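Local coordinates for class II aldolase/adducin N-terminal domain-containing protein (Thermoplasma acidophilum, PDB 3M4R), which is of unknown function but carries a zinc ion in this class II aldolase-like domain, one part of a longer, possibly oxidoreductase, protein, at residues E19-S24 / R73-I78; R25-D30 / E199-H204; R59-G64 / G68-R73. One frame throughout, in Å; residues are numbered along the deposited sequence. Where two conformers were deposited one is given.

Contact 1: E19-S24 / R73-I78; sequences EVVYGS and RGFTGI
Phe-75 meets Val-20, Val-21 and Ser-24: its ring is touched by three side chains of helix 16-28, Val-20 over a face, Ser-24 at the edge and Val-21 obliquely. The contact packs this N-terminal helix against strand 75-79, an outermost strand, within this chain, of the sheet in the class II aldolase/adducin-type (AraD-like) domain. Along 73-78 the chain leaves a short 3-10 turn at Arg-73 and Gly-74, where Gly-74 is the backbone residue nearest the helix: its CA lies 8.4 Å from the CA of Val-21. Phe-75 then begins the strand and bridges the gap, which measures 11.6 Å between the axes of helix 19-24 and strand 75-78. Its CG is turned beside its own backbone N and anti to the carbonyl carbon (chi1 -71°), a torsion that places the ring against the helix side chains. Val-20 comes from the opposite direction: its CG1 stands 3.7 Å from the centroid of the Phe-75 ring and only 9° off the ring normal, a CH-pi contact nearly centred on the face. Val-21 runs aslant to the ring, its CG2 3.7 Å from Phe-75 CE1. At the edge, in the ring plane, Ser-24 OG lies 3.4 Å from Phe-75 CZ. Thr-76, next along, turns to other partners, bonded through OG1 to Pro-111 O. Strand 40-48 adds to the same packing, Thr-41 touching both Val-20 and Phe-75. The buried hydroxyl is satisfied: Ser-24 OG donates to Val-20 O at 2.7 Å, from the face of that carbonyl opposite to Ser-24 N, and is also bonded to Thr-41 OG1. The chemistry is therefore dispersion between methyl groups and a ring, with one oxygen at the ring's hydrogen-bearing rim, likely to be mildly favourable electrostatically.

Contact 2: R25-D30 / E199-H204; sequences RLIGSD and EAYDRH
Leu-26 and Ile-27 receive the ring of Tyr-201, one at its face and the other at its edge. The tight part lies at the edge: Ile-27 CD1 is 3.6 Å from Tyr-201 CE1 and equally near CD1 of that ring, close to the ring plane, while the two side chains slide past each other in opposite directions. Tyr-201 gets there because its CG is anti to the backbone N (chi1 179°). Leu-26 crosses the ring at about a right angle; its CB touches Tyr-201 CE1 at 3.8 Å. The helices joined here, 16-28 and 197-215, are the first and last of this AraD-like domain, and both pack on its central sheet: Val-20 of helix 16-28 touches Thr-41 and Val-43 of strand 40-48, and Met-129 of strand 127-131 touches Tyr-201 and His-204. The looser side begins with Leu-26, which is partly exposed to solvent. Its CD1 lies over one face, a longer CH-pi contact, 4.1 Å from the centroid of the Tyr-201 ring, 14° off the normal and displaced toward the rim. The fit also slackens beyond Ile-27, deeper in the protein, with His-204 CD2 4.5 Å from Ile-27 CD1; the imidazole is instead held by Thr-192 OG1 at ND1 and by Ser-131 OG at NE2.

Contact 3: R59-G64 / G68-R73; sequences RVKNSG and GTIDSR
Asn-62, which forms an Asx turn just past strand 54-61, also bonds Arg-73 across the loop that joins this strand to its antiparallel neighbour 75-79. The turn is defined by Asn-62 OD1 accepting from Gly-64 N at 3.0 Å, with the donor tilted from the carbonyl plane. The other end of the same amide spans the loop: Asn-62 ND2 donates to Arg-73 O at 2.9 Å and 164°. That bond is well aligned at both ends, since the oxygen lies almost in the amide plane of Asn-62 and the donor arrives in the carbonyl plane, on a lone pair. With CG of Asn-62 held between its backbone N and carbonyl carbon (chi1 64°), the amide can serve both sides of the loop. ND2 is also bonded to Thr-76 OG1, so both the oxygen and the nitrogen of the group are engaged and its rotation is fixed. Replacing Asn-62 by alanine removes the amide, which would probably leave Gly-64 N, Arg-73 O and Thr-76 OG1 without this partner and the loop less firmly tied to the strand end. The second cross-loop touch is apolar: Ile-70 CD1 rests 3.7 Å from Lys-61 CG, the two chains crossing at a slant, and Ile-70 also touches Ser-24 and Phe-75. Lys-61 bends along its length until NZ reaches Asn-62 O at 3.0 Å, and it bonds Ser-65 O as well. Arg-73 NE lies 3.2 Å from Asp-71 OD1 in a salt bridge within 68-73, but Arg-73 has two conformers, so this pair is less certain. All this is consistent with a loop held largely by hydrogen bonds to backbone groups, in which one neutral side chain links three partners and an isoleucine anchors the chain to the interior.

How the contacts relate
Contacts 1 and 2 share helix 16-28 and are buried and mainly apolar, each centred on one aromatic ring, but they join that helix to different elements: contact 1 to strand 75-79, at the edge of the sheet within this chain, and contact 2 to the closing helix 197-215. Contact 3 is more superficial and polar, nested in the chain between the segments of contact 1, with which it shares Arg-73 and whose centre is only about 5 Å from its own. Strands 54-61 and 75-79, neighbours in the sheet, connect those two, for instance by a probable backbone bond between Asn-62 N and Gly-74 O. Contact 2 lies about 15 Å from contact 3, centre to centre, yet Arg-25 NE probably bonds Ile-70 O.

Contact 1: E19-S24 / R73-I78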
ATOM      1  N   GLU A  19      -7.425  11.835  -5.792  1.00 24.62           N
ATOM      2  CA  GLU A  19      -6.103  11.391  -6.269  1.00 24.41           C
ATOM      3  C   GLU A  19      -5.836   9.896  -6.008  1.00 23.59           C
ATOM      4  O   GLU A  19      -5.416   9.190  -6.900  1.00 23.58           O
ATOM      5  CB  GLU A  19      -4.984  12.234  -5.642  1.00 24.02           C
ATOM      6  CG  GLU A  19      -3.574  11.865  -6.155  1.00 23.80           C
ATOM      7  CD  GLU A  19      -2.552  12.963  -5.853  1.00 24.49           C
ATOM      8  OE1 GLU A  19      -2.952  13.990  -5.318  1.00 23.16           O
ATOM      9  OE2 GLU A  19      -1.353  12.796  -6.100  1.00 23.62           O
ATOM     10  N   VAL A  20      -6.085   9.427  -4.796  1.00 23.06           N
ATOM     11  CA  VAL A  20      -5.895   8.012  -4.454  1.00 22.51           C
ATOM     12  C   VAL A  20      -6.846   7.115  -5.239  1.00 22.02           C
ATOM     13  O   VAL A  20      -6.444   6.011  -5.604  1.00 21.71           O
ATOM     14  CB  VAL A  20      -6.018   7.714  -2.905  1.00 23.35           C
ATOM     15  CG1 VAL A  20      -7.485   7.623  -2.408  1.00 20.99           C
ATOM     16  CG2 VAL A  20      -5.221   6.416  -2.560  1.00 23.05           C
ATOM     17  N   VAL A  21      -8.079   7.587  -5.510  1.00 20.96           N
ATOM     18  CA  VAL A  21      -9.062   6.805  -6.302  1.00 20.34           C
ATOM     19  C   VAL A  21      -8.484   6.620  -7.714  1.00 20.61           C
ATOM     20  O   VAL A  21      -8.482   5.519  -8.279  1.00 20.08           O
ATOM     21  CB  VAL A  21     -10.476   7.491  -6.353  1.00 20.22           C
ATOM     22  CG1 VAL A  21     -11.335   6.980  -7.539  1.00 18.64           C
ATOM     23  CG2 VAL A  21     -11.265   7.299  -4.988  1.00 19.93           C
ATOM     24  N   TYR A  22      -7.978   7.706  -8.265  1.00 19.11           N
ATOM     25  CA  TYR A  22      -7.389   7.676  -9.589  1.00 20.54           C
ATOM     26  C   TYR A  22      -6.266   6.663  -9.702  1.00 19.98           C
ATOM     27  O   TYR A  22      -6.273   5.833 -10.592  1.00 19.87           O
ATOM     28  CB  TYR A  22      -6.907   9.063  -9.981  1.00 20.71           C
ATOM     29  CG  TYR A  22      -6.357   9.078 -11.368  1.00 21.58           C
ATOM     30  CD1 TYR A  22      -7.197   8.950 -12.461  1.00 24.89           C
ATOM     31  CD2 TYR A  22      -4.983   9.183 -11.589  1.00 23.02           C
ATOM     32  CE1 TYR A  22      -6.688   8.956 -13.743  1.00 24.75           C
ATOM     33  CE2 TYR A  22      -4.472   9.182 -12.842  1.00 25.63           C
ATOM     34  CZ  TYR A  22      -5.322   9.062 -13.926  1.00 24.73           C
ATOM     35  OH  TYR A  22      -4.781   9.066 -15.193  1.00 29.27           O
ATOM     36  N   GLY A  23      -5.341   6.696  -8.757  1.00 21.10           N
ATOM     37  CA  GLY A  23      -4.236   5.758  -8.740  1.00 22.16           C
ATOM     38  C   GLY A  23      -4.706   4.319  -8.609  1.00 21.99           C
ATOM     39  O   GLY A  23      -4.172   3.436  -9.249  1.00 21.94           O
ATOM     40  N   SER A  24      -5.707   4.116  -7.757  1.00 21.77           N
ATOM     41  CA  SER A  24      -6.247   2.791  -7.491  1.00 21.33           C
ATOM     42  C   SER A  24      -6.824   2.219  -8.750  1.00 20.87           C
ATOM     43  O   SER A  24      -6.573   1.082  -9.099  1.00 19.65           O
ATOM     44  CB  SER A  24      -7.308   2.897  -6.429  1.00 20.71           C
ATOM     45  OG  SER A  24      -6.692   3.347  -5.245  1.00 20.75           O
ATOM     46  N   ARG A  73     -16.127   6.136  -1.625  1.00 23.14           N
ATOM     47  CA  ARG A  73     -16.723   5.256  -0.615  0.50 23.60           C
ATOM     48  C   ARG A  73     -15.824   4.106  -0.257  1.00 23.74           C
ATOM     49  O   ARG A  73     -15.965   3.508   0.800  1.00 23.28           O
ATOM     50  CB  ARG A  73     -18.050   4.629  -1.099  0.50 23.21           C
ATOM     51  CG  ARG A  73     -19.215   5.561  -1.199  0.50 23.53           C
ATOM     52  CD  ARG A  73     -20.388   4.819  -1.839  0.50 24.54           C
ATOM     53  NE  ARG A  73     -19.936   4.011  -2.972  0.50 24.57           N
ATOM     54  CZ  ARG A  73     -20.674   3.099  -3.584  0.50 25.12           C
ATOM     55  NH1 ARG A  73     -21.909   2.854  -3.182  0.50 24.20           N
ATOM     56  NH2 ARG A  73     -20.174   2.437  -4.606  0.50 26.40           N
ATOM     57  N   GLY A  74     -14.918   3.749  -1.165  1.00 23.67           N
ATOM     58  CA  GLY A  74     -14.034   2.648  -0.915  1.00 22.98           C
ATOM     59  C   GLY A  74     -12.862   2.933  -0.038  1.00 22.87           C
ATOM     60  O   GLY A  74     -11.994   2.084   0.052  1.00 23.89           O
ATOM     61  N   PHE A  75     -12.781   4.126   0.557  1.00 22.56           N
ATOM     62  CA  PHE A  75     -11.670   4.503   1.405  1.00 22.22           C
ATOM     63  C   PHE A  75     -12.184   4.794   2.788  1.00 22.32           C
ATOM     64  O   PHE A  75     -12.953   5.741   2.992  1.00 24.76           O
ATOM     65  CB  PHE A  75     -10.877   5.662   0.811  1.00 22.05           C
ATOM     66  CG  PHE A  75     -10.101   5.213  -0.378  1.00 22.89           C
ATOM     67  CD1 PHE A  75     -10.714   5.175  -1.643  1.00 20.51           C
ATOM     68  CD2 PHE A  75      -8.843   4.637  -0.222  1.00 20.10           C
ATOM     69  CE1 PHE A  75     -10.019   4.637  -2.755  1.00 21.49           C
ATOM     70  CE2 PHE A  75      -8.147   4.095  -1.331  1.00 18.70           C
ATOM     71  CZ  PHE A  75      -8.740   4.095  -2.593  1.00 20.61           C
ATOM     72  N   THR A  76     -11.739   3.991   3.730  1.00 21.85           N
ATOM     73  CA  THR A  76     -12.230   4.047   5.124  1.00 20.56           C
ATOM     74  C   THR A  76     -11.183   4.844   5.877  1.00 21.22           C
ATOM     75  O   THR A  76      -9.962   4.650   5.685  1.00 22.63           O
ATOM     76  CB  THR A  76     -12.444   2.652   5.663  1.00 20.43           C
ATOM     77  OG1 THR A  76     -13.654   2.091   5.076  1.00 20.47           O
ATOM     78  CG2 THR A  76     -12.541   2.578   7.264  1.00 19.27           C
ATOM     79  N   GLY A  77     -11.657   5.765   6.725  1.00 21.08           N
ATOM     80  CA  GLY A  77     -10.789   6.648   7.503  1.00 20.51           C
ATOM     81  C   GLY A  77     -10.324   6.025   8.798  1.00 20.67           C
ATOM     82  O   GLY A  77     -11.171   5.677   9.644  1.00 21.37           O
ATOM     83  N   ILE A  78      -9.000   5.951   8.977  1.00 20.83           N
ATOM     84  CA  ILE A  78      -8.372   5.428  10.196  1.00 20.86           C
ATOM     85  C   ILE A  78      -7.575   6.536  10.838  1.00 20.51           C
ATOM     86  O   ILE A  78      -6.796   7.245  10.176  1.00 20.16           O
ATOM     87  CB  ILE A  78      -7.453   4.194   9.873  1.00 21.27           C
ATOM     88  CG1 ILE A  78      -8.260   3.078   9.192  1.00 23.35           C
ATOM     89  CG2 ILE A  78      -6.706   3.637  11.126  1.00 20.92           C
ATOM     90  CD1 ILE A  78      -9.388   2.407  10.039  1.00 20.02           C
TER

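Contact 2: R25-D30 / E199-H204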
ATOM      1  N   ARG A  25      -7.594   3.027  -9.444  1.00 21.32           N
ATOM      2  CA  ARG A  25      -8.189   2.589 -10.714  1.00 21.81           C
ATOM      3  C   ARG A  25      -7.137   2.145 -11.732  1.00 23.52           C
ATOM      4  O   ARG A  25      -7.312   1.110 -12.380  1.00 24.27           O
ATOM      5  CB  ARG A  25      -9.081   3.677 -11.265  1.00 20.93           C
ATOM      6  CG  ARG A  25     -10.354   3.851 -10.443  1.00 20.15           C
ATOM      7  CD  ARG A  25     -11.060   5.118 -10.826  1.00 17.79           C
ATOM      8  NE  ARG A  25     -12.316   5.252 -10.106  1.00 16.83           N
ATOM      9  CZ  ARG A  25     -13.191   6.243 -10.272  1.00 18.67           C
ATOM     10  NH1 ARG A  25     -12.993   7.178 -11.193  1.00 22.34           N
ATOM     11  NH2 ARG A  25     -14.312   6.262  -9.565  1.00 18.24           N
ATOM     12  N   LEU A  26      -6.056   2.906 -11.873  1.00 25.59           N
ATOM     13  CA  LEU A  26      -4.965   2.555 -12.809  1.00 27.10           C
ATOM     14  C   LEU A  26      -4.336   1.202 -12.456  1.00 28.20           C
ATOM     15  O   LEU A  26      -4.169   0.382 -13.294  1.00 27.67           O
ATOM     16  CB  LEU A  26      -3.871   3.612 -12.777  1.00 27.48           C
ATOM     17  CG  LEU A  26      -4.188   4.943 -13.461  1.00 29.44           C
ATOM     18  CD1 LEU A  26      -2.925   5.778 -13.508  1.00 32.26           C
ATOM     19  CD2 LEU A  26      -4.736   4.762 -14.859  1.00 28.65           C
ATOM     20  N   ILE A  27      -4.036   0.981 -11.184  1.00 29.82           N
ATOM     21  CA  ILE A  27      -3.454  -0.262 -10.730  1.00 31.08           C
ATOM     22  C   ILE A  27      -4.412  -1.439 -10.945  1.00 31.50           C
ATOM     23  O   ILE A  27      -3.993  -2.503 -11.401  1.00 30.17           O
ATOM     24  CB  ILE A  27      -3.136  -0.180  -9.232  1.00 32.24           C
ATOM     25  CG1 ILE A  27      -1.982   0.790  -8.974  1.00 34.48           C
ATOM     26  CG2 ILE A  27      -2.805  -1.550  -8.645  1.00 34.71           C
ATOM     27  CD1 ILE A  27      -0.791   0.550  -9.806  1.00 35.72           C
ATOM     28  N   GLY A  28      -5.683  -1.268 -10.569  1.00 31.80           N
ATOM     29  CA  GLY A  28      -6.685  -2.337 -10.710  1.00 32.25           C
ATOM     30  C   GLY A  28      -7.080  -2.583 -12.157  1.00 33.33           C
ATOM     31  O   GLY A  28      -7.748  -3.558 -12.451  1.00 33.95           O
ATOM     32  N   SER A  29      -6.672  -1.693 -13.053  1.00 34.22           N
ATOM     33  CA  SER A  29      -6.964  -1.883 -14.466  0.50 35.30           C
ATOM     34  C   SER A  29      -5.971  -2.840 -15.143  1.00 35.99           C
ATOM     35  O   SER A  29      -6.251  -3.345 -16.233  1.00 36.16           O
ATOM     36  CB  SER A  29      -7.006  -0.541 -15.188  0.50 35.15           C
ATOM     37  OG  SER A  29      -8.227   0.112 -14.918  0.50 35.92           O
ATOM     38  N   ASP A  30      -4.835  -3.107 -14.487  1.00 37.50           N
ATOM     39  CA  ASP A  30      -3.795  -3.995 -15.052  1.00 39.30           C
ATOM     40  C   ASP A  30      -3.898  -5.390 -14.431  1.00 39.65           C
ATOM     41  O   ASP A  30      -3.622  -5.551 -13.249  1.00 38.31           O
ATOM     42  CB  ASP A  30      -2.386  -3.399 -14.837  1.00 39.82           C
ATOM     43  CG  ASP A  30      -1.281  -4.097 -15.679  1.00 41.57           C
ATOM     44  OD1 ASP A  30      -1.387  -5.308 -16.014  1.00 41.96           O
ATOM     45  OD2 ASP A  30      -0.279  -3.410 -15.973  1.00 44.00           O
ATOM     46  N   GLU A 199       3.956   9.747  -8.088  1.00 23.91           N
ATOM     47  CA  GLU A 199       5.262   9.261  -7.623  1.00 24.12           C
ATOM     48  C   GLU A 199       5.178   7.807  -7.195  1.00 23.63           C
ATOM     49  O   GLU A 199       6.012   6.997  -7.574  1.00 23.99           O
ATOM     50  CB  GLU A 199       5.788  10.086  -6.446  1.00 24.81           C
ATOM     51  CG  GLU A 199       6.812  11.145  -6.776  1.00 27.33           C
ATOM     52  CD  GLU A 199       7.146  12.001  -5.568  1.00 32.00           C
ATOM     53  OE1 GLU A 199       6.919  11.570  -4.385  1.00 33.42           O
ATOM     54  OE2 GLU A 199       7.606  13.117  -5.792  1.00 33.96           O
ATOM     55  N   ALA A 200       4.193   7.483  -6.357  1.00 23.42           N
ATOM     56  CA  ALA A 200       4.011   6.103  -5.901  1.00 23.74           C
ATOM     57  C   ALA A 200       3.702   5.161  -7.073  1.00 23.61           C
ATOM     58  O   ALA A 200       4.229   4.048  -7.142  1.00 23.66           O
ATOM     59  CB  ALA A 200       2.865   6.020  -4.830  1.00 23.10           C
ATOM     60  N   TYR A 201       2.838   5.624  -7.970  1.00 24.43           N
ATOM     61  CA  TYR A 201       2.450   4.862  -9.164  1.00 24.18           C
ATOM     62  C   TYR A 201       3.631   4.638 -10.086  1.00 23.04           C
ATOM     63  O   TYR A 201       3.905   3.529 -10.502  1.00 22.41           O
ATOM     64  CB  TYR A 201       1.400   5.604  -9.985  1.00 24.75           C
ATOM     65  CG  TYR A 201       1.005   4.857 -11.246  1.00 25.50           C
ATOM     66  CD1 TYR A 201       0.205   3.725 -11.160  1.00 27.88           C
ATOM     67  CD2 TYR A 201       1.441   5.260 -12.511  1.00 27.04           C
ATOM     68  CE1 TYR A 201      -0.157   3.006 -12.301  1.00 27.97           C
ATOM     69  CE2 TYR A 201       1.078   4.538 -13.681  1.00 26.72           C
ATOM     70  CZ  TYR A 201       0.267   3.413 -13.547  1.00 27.70           C
ATOM     71  OH  TYR A 201      -0.121   2.665 -14.637  1.00 30.19           O
ATOM     72  N   ASP A 202       4.308   5.703 -10.466  1.00 23.45           N
ATOM     73  CA  ASP A 202       5.429   5.538 -11.412  1.00 23.30           C
ATOM     74  C   ASP A 202       6.455   4.544 -10.847  1.00 22.85           C
ATOM     75  O   ASP A 202       7.028   3.732 -11.590  1.00 22.42           O
ATOM     76  CB  ASP A 202       6.115   6.885 -11.721  1.00 23.54           C
ATOM     77  CG  ASP A 202       5.253   7.834 -12.603  1.00 26.66           C
ATOM     78  OD1 ASP A 202       4.240   7.400 -13.229  1.00 30.21           O
ATOM     79  OD2 ASP A 202       5.642   9.032 -12.701  1.00 30.71           O
ATOM     80  N   ARG A 203       6.712   4.623  -9.538  1.00 22.33           N
ATOM     81  CA  ARG A 203       7.653   3.713  -8.902  1.00 22.49           C
ATOM     82  C   ARG A 203       7.148   2.296  -8.982  1.00 22.86           C
ATOM     83  O   ARG A 203       7.947   1.366  -9.184  1.00 23.69           O
ATOM     84  CB  ARG A 203       7.897   4.048  -7.431  1.00 22.85           C
ATOM     85  CG  ARG A 203       8.750   5.271  -7.217  1.00 25.04           C
ATOM     86  CD  ARG A 203       8.759   5.837  -5.801  1.00 24.10           C
ATOM     87  NE  ARG A 203       9.772   6.897  -5.737  1.00 28.16           N
ATOM     88  CZ  ARG A 203       9.825   7.886  -4.860  1.00 26.85           C
ATOM     89  NH1 ARG A 203       8.934   7.989  -3.915  1.00 28.04           N
ATOM     90  NH2 ARG A 203      10.794   8.787  -4.947  1.00 24.75           N
ATOM     91  N   HIS A 204       5.834   2.113  -8.844  1.00 22.54           N
ATOM     92  CA  HIS A 204       5.276   0.769  -8.933  1.00 23.27           C
ATOM     93  C   HIS A 204       5.490   0.153 -10.331  1.00 24.08           C
ATOM     94  O   HIS A 204       5.920  -0.996 -10.470  1.00 22.56           O
ATOM     95  CB  HIS A 204       3.789   0.793  -8.601  1.00 23.54           C
ATOM     96  CG  HIS A 204       3.342  -0.394  -7.815  1.00 22.69           C
ATOM     97  ND1 HIS A 204       3.338  -0.408  -6.431  1.00 24.41           N
ATOM     98  CD2 HIS A 204       2.873  -1.603  -8.203  1.00 23.75           C
ATOM     99  CE1 HIS A 204       2.940  -1.603  -6.008  1.00 19.86           C
ATOM    100  NE2 HIS A 204       2.617  -2.333  -7.060  1.00 21.35           N
TER

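Contact 3: R59-G64 / G68-R73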
ATOM      1  N   ARG A  59      -6.698   7.238   4.882  1.00 21.93           N
ATOM      2  CA  ARG A  59      -7.822   6.792   4.074  1.00 21.64           C
ATOM      3  C   ARG A  59      -7.304   5.594   3.290  1.00 21.91           C
ATOM      4  O   ARG A  59      -6.464   5.727   2.394  1.00 21.29           O
ATOM      5  CB  ARG A  59      -8.288   7.918   3.132  1.00 22.45           C
ATOM      6  CG  ARG A  59      -9.168   9.017   3.776  1.00 21.48           C
ATOM      7  CD  ARG A  59     -10.603   8.533   3.996  1.00 24.22           C
ATOM      8  NE  ARG A  59     -11.334   9.367   4.939  1.00 24.34           N
ATOM      9  CZ  ARG A  59     -12.551   9.121   5.438  1.00 25.57           C
ATOM     10  NH1 ARG A  59     -13.263   8.086   5.053  1.00 24.40           N
ATOM     11  NH2 ARG A  59     -13.064   9.943   6.364  1.00 26.55           N
ATOM     12  N   VAL A  60      -7.775   4.421   3.666  1.00 21.00           N
ATOM     13  CA  VAL A  60      -7.234   3.172   3.182  1.00 21.27           C
ATOM     14  C   VAL A  60      -8.346   2.385   2.522  1.00 22.24           C
ATOM     15  O   VAL A  60      -9.494   2.422   2.952  1.00 22.34           O
ATOM     16  CB  VAL A  60      -6.591   2.332   4.297  1.00 21.92           C
ATOM     17  CG1 VAL A  60      -7.640   1.903   5.378  1.00 18.87           C
ATOM     18  CG2 VAL A  60      -5.898   1.085   3.742  1.00 19.70           C
ATOM     19  N   LYS A  61      -7.983   1.669   1.458  1.00 22.80           N
ATOM     20  CA  LYS A  61      -8.908   0.837   0.722  1.00 23.65           C
ATOM     21  C   LYS A  61      -9.695  -0.080   1.631  1.00 24.19           C
ATOM     22  O   LYS A  61      -9.126  -0.654   2.529  1.00 23.47           O
ATOM     23  CB  LYS A  61      -8.127   0.005  -0.304  1.00 24.86           C
ATOM     24  CG  LYS A  61      -9.004  -0.722  -1.257  1.00 26.53           C
ATOM     25  CD  LYS A  61      -8.916  -2.146  -1.064  1.00 28.93           C
ATOM     26  CE  LYS A  61      -9.546  -2.903  -2.217  1.00 24.92           C
ATOM     27  NZ  LYS A  61     -10.535  -3.892  -1.624  1.00 20.18           N
ATOM     28  N   ASN A  62     -10.998  -0.232   1.375  1.00 23.36           N
ATOM     29  CA  ASN A  62     -11.856  -1.040   2.231  1.00 24.05           C
ATOM     30  C   ASN A  62     -12.460  -2.210   1.485  1.00 24.04           C
ATOM     31  O   ASN A  62     -12.198  -2.382   0.307  1.00 22.26           O
ATOM     32  CB  ASN A  62     -12.913  -0.167   2.951  1.00 23.54           C
ATOM     33  CG  ASN A  62     -13.876   0.486   2.021  1.00 24.24           C
ATOM     34  OD1 ASN A  62     -14.316  -0.128   1.053  1.00 20.01           O
ATOM     35  ND2 ASN A  62     -14.281   1.733   2.349  1.00 23.57           N
ATOM     36  N   SER A  63     -13.251  -3.025   2.176  1.00 24.45           N
ATOM     37  CA  SER A  63     -13.774  -4.277   1.603  1.00 25.38           C
ATOM     38  C   SER A  63     -14.976  -4.073   0.692  1.00 25.30           C
ATOM     39  O   SER A  63     -15.534  -5.036   0.191  1.00 26.46           O
ATOM     40  CB  SER A  63     -14.200  -5.210   2.734  1.00 26.11           C
ATOM     41  OG  SER A  63     -15.132  -4.551   3.565  1.00 27.07           O
ATOM     42  N   GLY A  64     -15.420  -2.835   0.525  1.00 25.45           N
ATOM     43  CA  GLY A  64     -16.616  -2.558  -0.273  1.00 25.99           C
ATOM     44  C   GLY A  64     -16.421  -2.545  -1.807  1.00 25.91           C
ATOM     45  O   GLY A  64     -17.396  -2.390  -2.523  1.00 25.10           O
ATOM     46  N   GLY A  68     -10.020  -1.581  -8.952  1.00 17.24           N
ATOM     47  CA  GLY A  68     -10.238  -1.230 -10.381  1.00 17.78           C
ATOM     48  C   GLY A  68     -11.387  -0.254 -10.632  1.00 17.63           C
ATOM     49  O   GLY A  68     -11.286   0.615 -11.517  1.00 17.48           O
ATOM     50  N   THR A  69     -12.450  -0.388  -9.830  1.00 16.77           N
ATOM     51  CA  THR A  69     -13.688   0.373  -9.980  1.00 16.79           C
ATOM     52  C   THR A  69     -14.004   1.148  -8.698  1.00 16.60           C
ATOM     53  O   THR A  69     -15.130   1.528  -8.446  1.00 16.65           O
ATOM     54  CB  THR A  69     -14.860  -0.585 -10.353  1.00 16.73           C
ATOM     55  OG1 THR A  69     -15.018  -1.560  -9.331  1.00 17.66           O
ATOM     56  CG2 THR A  69     -14.565  -1.310 -11.642  1.00 14.59           C
ATOM     57  N   ILE A  70     -12.974   1.433  -7.914  1.00 17.66           N
ATOM     58  CA  ILE A  70     -13.176   2.032  -6.613  1.00 17.72           C
ATOM     59  C   ILE A  70     -13.653   3.498  -6.776  1.00 17.92           C
ATOM     60  O   ILE A  70     -13.452   4.131  -7.822  1.00 16.73           O
ATOM     61  CB  ILE A  70     -11.918   1.926  -5.765  1.00 18.05           C
ATOM     62  CG1 ILE A  70     -12.272   1.954  -4.254  1.00 18.83           C
ATOM     63  CG2 ILE A  70     -10.901   3.030  -6.135  1.00 16.47           C
ATOM     64  CD1 ILE A  70     -11.151   1.384  -3.397  1.00 17.66           C
ATOM     65  N   ASP A  71     -14.347   3.977  -5.758  1.00 18.58           N
ATOM     66  CA  ASP A  71     -14.716   5.384  -5.646  1.00 19.71           C
ATOM     67  C   ASP A  71     -14.458   5.838  -4.219  1.00 20.15           C
ATOM     68  O   ASP A  71     -13.833   5.117  -3.449  1.00 17.88           O
ATOM     69  CB  ASP A  71     -16.159   5.650  -6.142  1.00 19.08           C
ATOM     70  CG  ASP A  71     -17.219   5.093  -5.251  1.00 20.98           C
ATOM     71  OD1 ASP A  71     -16.976   4.731  -4.055  1.00 20.83           O
ATOM     72  OD2 ASP A  71     -18.367   5.029  -5.755  1.00 20.78           O
ATOM     73  N   SER A  72     -14.874   7.055  -3.885  1.00 21.78           N
ATOM     74  CA  SER A  72     -14.473   7.632  -2.595  1.00 23.76           C
ATOM     75  C   SER A  72     -14.978   6.796  -1.436  1.00 23.84           C
ATOM     76  O   SER A  72     -14.313   6.726  -0.395  1.00 25.90           O
ATOM     77  CB  SER A  72     -14.962   9.081  -2.441  1.00 24.58           C
ATOM     78  OG  SER A  72     -16.321   9.226  -2.825  1.00 25.17           O
ATOM     79  N   ARG A  73     -16.127   6.136  -1.625  1.00 23.14           N
ATOM     80  CA  ARG A  73     -16.723   5.256  -0.615  0.50 23.60           C
ATOM     81  C   ARG A  73     -15.824   4.106  -0.257  1.00 23.74           C
ATOM     82  O   ARG A  73     -15.965   3.508   0.800  1.00 23.28           O
ATOM     83  CB  ARG A  73     -18.050   4.629  -1.099  0.50 23.21           C
ATOM     84  CG  ARG A  73     -19.215   5.561  -1.199  0.50 23.53           C
ATOM     85  CD  ARG A  73     -20.388   4.819  -1.839  0.50 24.54           C
ATOM     86  NE  ARG A  73     -19.936   4.011  -2.972  0.50 24.57           N
ATOM     87  CZ  ARG A  73     -20.674   3.099  -3.584  0.50 25.12           C
ATOM     88  NH1 ARG A  73     -21.909   2.854  -3.182  0.50 24.20           N
ATOM     89  NH2 ARG A  73     -20.174   2.437  -4.606  0.50 26.40           N
TER